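Local coordinates for SAP-like pentraxin (Limulus polyphemus, PDB 3FLP), which probably acts as an invertebrate lectin, a calcium-dependent sugar-binding pentraxin whose subunits form doubly stacked heptameric rings, at residues Val68-Leu76 against Tyr87-Glu95. Residues are numbered along the deposited sequence; the frame is centred on the assembly and turned at random.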
loop_
_atom_site.group_PDB
_atom_site.type_symbol
_atom_site.label_atom_id
_atom_site.label_comp_id
_atom_site.label_asym_id
_atom_site.label_seq_id
_atom_site.Cartn_x
_atom_site.Cartn_y
_atom_site.Cartn_z
ATOM N N VAL A 68 33.008 -3.170 41.828
ATOM C CA VAL A 68 33.670 -2.051 41.189
ATOM C C VAL A 68 35.002 -1.809 41.875
ATOM O O VAL A 68 35.055 -1.678 43.097
ATOM C CB VAL A 68 32.789 -0.793 41.296
ATOM C CG1 VAL A 68 33.441 0.372 40.570
ATOM C CG2 VAL A 68 31.411 -1.092 40.723
ATOM N N LYS A 69 36.078 -1.769 41.092
ATOM C CA LYS A 69 37.415 -1.535 41.641
ATOM C C LYS A 69 37.512 -0.101 42.147
ATOM O O LYS A 69 36.652 0.737 41.860
ATOM C CB LYS A 69 38.506 -1.725 40.579
ATOM C CG LYS A 69 38.491 -3.044 39.824
ATOM C CD LYS A 69 38.767 -4.229 40.725
ATOM C CE LYS A 69 40.218 -4.290 41.201
ATOM N NZ LYS A 69 40.421 -5.470 42.111
ATOM N N SER A 70 38.584 0.175 42.880
ATOM C CA SER A 70 38.840 1.502 43.434
ATOM C C SER A 70 38.814 2.606 42.371
ATOM O O SER A 70 38.336 3.710 42.629
ATOM C CB SER A 70 40.201 1.499 44.141
ATOM O OG SER A 70 40.468 2.749 44.753
ATOM N N ASP A 71 39.322 2.301 41.181
ATOM C CA ASP A 71 39.360 3.278 40.093
ATOM C C ASP A 71 38.045 3.381 39.315
ATOM O O ASP A 71 37.973 4.083 38.309
ATOM C CB ASP A 71 40.512 2.955 39.129
ATOM C CG ASP A 71 40.369 1.591 38.473
ATOM O OD1 ASP A 71 39.412 0.861 38.809
ATOM O OD2 ASP A 71 41.216 1.244 37.619
ATOM N N GLY A 72 37.013 2.681 39.783
ATOM C CA GLY A 72 35.724 2.725 39.111
ATOM C C GLY A 72 35.529 1.672 38.027
ATOM O O GLY A 72 34.477 1.611 37.394
ATOM N N THR A 73 36.542 0.838 37.817
ATOM C CA THR A 73 36.499 -0.217 36.806
ATOM C C THR A 73 35.565 -1.366 37.176
ATOM O O THR A 73 35.557 -1.833 38.318
ATOM C CB THR A 73 37.916 -0.794 36.574
ATOM O OG1 THR A 73 38.723 0.189 35.921
ATOM C CG2 THR A 73 37.868 -2.039 35.720
ATOM N N LEU A 74 34.787 -1.827 36.203
ATOM C CA LEU A 74 33.864 -2.933 36.427
ATOM C C LEU A 74 34.573 -4.280 36.367
ATOM O O LEU A 74 35.367 -4.532 35.467
ATOM C CB LEU A 74 32.747 -2.928 35.383
ATOM C CG LEU A 74 31.772 -4.112 35.458
ATOM C CD1 LEU A 74 30.991 -4.076 36.768
ATOM C CD2 LEU A 74 30.826 -4.069 34.274
ATOM N N ASN A 75 34.284 -5.136 37.338
ATOM C CA ASN A 75 34.852 -6.474 37.376
ATOM C C ASN A 75 33.702 -7.479 37.417
ATOM O O ASN A 75 32.839 -7.420 38.293
ATOM C CB ASN A 75 35.754 -6.644 38.598
ATOM C CG ASN A 75 37.224 -6.575 38.245
ATOM O OD1 ASN A 75 37.692 -5.601 37.645
ATOM N ND2 ASN A 75 37.966 -7.612 38.618
ATOM N N LEU A 76 33.681 -8.392 36.453
ATOM C CA LEU A 76 32.623 -9.388 36.387
ATOM C C LEU A 76 33.179 -10.755 36.741
ATOM O O LEU A 76 34.189 -11.194 36.188
ATOM C CB LEU A 76 31.998 -9.410 34.987
ATOM C CG LEU A 76 31.341 -8.096 34.548
ATOM C CD1 LEU A 76 30.938 -8.180 33.083
ATOM C CD2 LEU A 76 30.125 -7.806 35.440
ATOM N N TYR A 87 37.476 -13.656 37.813
ATOM C CA TYR A 87 37.141 -12.285 37.460
ATOM C C TYR A 87 37.799 -11.782 36.181
ATOM O O TYR A 87 38.955 -12.086 35.897
ATOM C CB TYR A 87 37.511 -11.342 38.615
ATOM C CG TYR A 87 36.608 -11.472 39.821
ATOM C CD1 TYR A 87 35.315 -10.958 39.799
ATOM C CD2 TYR A 87 37.037 -12.132 40.975
ATOM C CE1 TYR A 87 34.466 -11.097 40.893
ATOM C CE2 TYR A 87 36.191 -12.278 42.076
ATOM C CZ TYR A 87 34.908 -11.756 42.024
ATOM O OH TYR A 87 34.054 -11.900 43.098
ATOM N N ILE A 88 37.036 -11.012 35.416
ATOM C CA ILE A 88 37.519 -10.402 34.187
ATOM C C ILE A 88 37.133 -8.935 34.281
ATOM O O ILE A 88 35.958 -8.605 34.492
ATOM C CB ILE A 88 36.870 -11.018 32.935
ATOM C CG1 ILE A 88 37.310 -12.482 32.788
ATOM C CG2 ILE A 88 37.259 -10.208 31.702
ATOM C CD1 ILE A 88 36.721 -13.186 31.590
ATOM N N SER A 89 38.114 -8.050 34.148
ATOM C CA SER A 89 37.823 -6.632 34.241
ATOM C C SER A 89 37.352 -6.066 32.907
ATOM O O SER A 89 37.773 -6.510 31.835
ATOM C CB SER A 89 39.031 -5.854 34.784
ATOM O OG SER A 89 40.155 -5.992 33.950
ATOM N N CYS A 90 36.442 -5.102 32.992
ATOM C CA CYS A 90 35.878 -4.455 31.821
ATOM C C CYS A 90 36.365 -3.010 31.741
ATOM O O CYS A 90 36.365 -2.291 32.742
ATOM C CB CYS A 90 34.349 -4.473 31.891
ATOM S SG CYS A 90 33.538 -6.096 31.661
ATOM N N PRO A 91 36.770 -2.563 30.541
ATOM C CA PRO A 91 37.263 -1.199 30.333
ATOM C C PRO A 91 36.142 -0.168 30.336
ATOM O O PRO A 91 35.933 0.534 29.348
ATOM C CB PRO A 91 37.945 -1.294 28.976
ATOM C CG PRO A 91 37.013 -2.209 28.235
ATOM C CD PRO A 91 36.713 -3.299 29.263
ATOM N N ILE A 92 35.415 -0.082 31.444
ATOM C CA ILE A 92 34.328 0.876 31.552
ATOM C C ILE A 92 34.190 1.342 32.993
ATOM O O ILE A 92 34.213 0.535 33.921
ATOM C CB ILE A 92 32.975 0.273 31.062
ATOM C CG1 ILE A 92 31.878 1.342 31.109
ATOM C CG2 ILE A 92 32.578 -0.915 31.917
ATOM C CD1 ILE A 92 30.561 0.902 30.482
ATOM N N GLU A 93 34.076 2.652 33.181
ATOM C CA GLU A 93 33.934 3.198 34.518
ATOM C C GLU A 93 32.479 3.104 34.949
ATOM O O GLU A 93 31.583 3.549 34.237
ATOM C CB GLU A 93 34.406 4.650 34.567
ATOM C CG GLU A 93 34.252 5.266 35.945
ATOM C CD GLU A 93 35.191 6.427 36.181
ATOM O OE1 GLU A 93 35.260 7.328 35.318
ATOM O OE2 GLU A 93 35.855 6.442 37.240
ATOM N N ILE A 94 32.251 2.514 36.116
ATOM C CA ILE A 94 30.906 2.345 36.630
ATOM C C ILE A 94 30.458 3.486 37.532
ATOM O O ILE A 94 31.163 3.883 38.458
ATOM C CB ILE A 94 30.765 1.021 37.443
ATOM C CG1 ILE A 94 30.938 -0.192 36.522
ATOM C CG2 ILE A 94 29.403 0.978 38.145
ATOM C CD1 ILE A 94 29.846 -0.335 35.460
ATOM N N GLU A 95 29.276 4.014 37.244
ATOM C CA GLU A 95 28.691 5.062 38.062
ATOM C C GLU A 95 27.493 4.396 38.716
ATOM O O GLU A 95 26.539 4.023 38.029
ATOM C CB GLU A 95 28.219 6.239 37.205
ATOM C CG GLU A 95 29.341 7.030 36.548
ATOM C CD GLU A 95 30.422 7.442 37.539
ATOM O OE1 GLU A 95 30.076 7.944 38.637
ATOM O OE2 GLU A 95 31.619 7.266 37.212
#
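L76 and I88 pair through both backbone N-H groups at the edge of the pentraxin beta-sandwich, where strands 73-80 and 86-90 form an antiparallel hairpin. The two bonds are equally long, 3.0 Å from L76 N to I88 O and from I88 N to L76 O. How such a hairpin divides a tight inner face from a looser outer one is plain here. Inward, L74, L76, I88 and C90 turn toward the opposite sheet. With chi1 at 176°, L74 CG lies anti to the backbone N, and the side chain runs obliquely across I94; L74 CB presses on I94 CG1 at 3.5 Å, tighter than usual carbon contact. V68 CG2 meets I94 CG2 on another flank of that isoleucine. L76 CD1 touches C90 SG at 3.6 Å, the sulfur that is disulfide-bonded to C122, so hairpin and facing sheet are linked covalently. Outward the packing opens: S89 and E93 are exposed and T73 partly so, although N75 is buried and T73 CG2 comes to 3.3 Å from C90 O. D71 OD1 accepts T73 N from above its carboxylate plane, an Asx turn overlapping the end of the K69-G72 type I turn. At the P91-I92 corner the pairing slackens, L74 N making a weak bond to I92 O; beyond it, I94 N meets G72 O in the carbonyl plane at 2.7 Å, nearly straight at 173°.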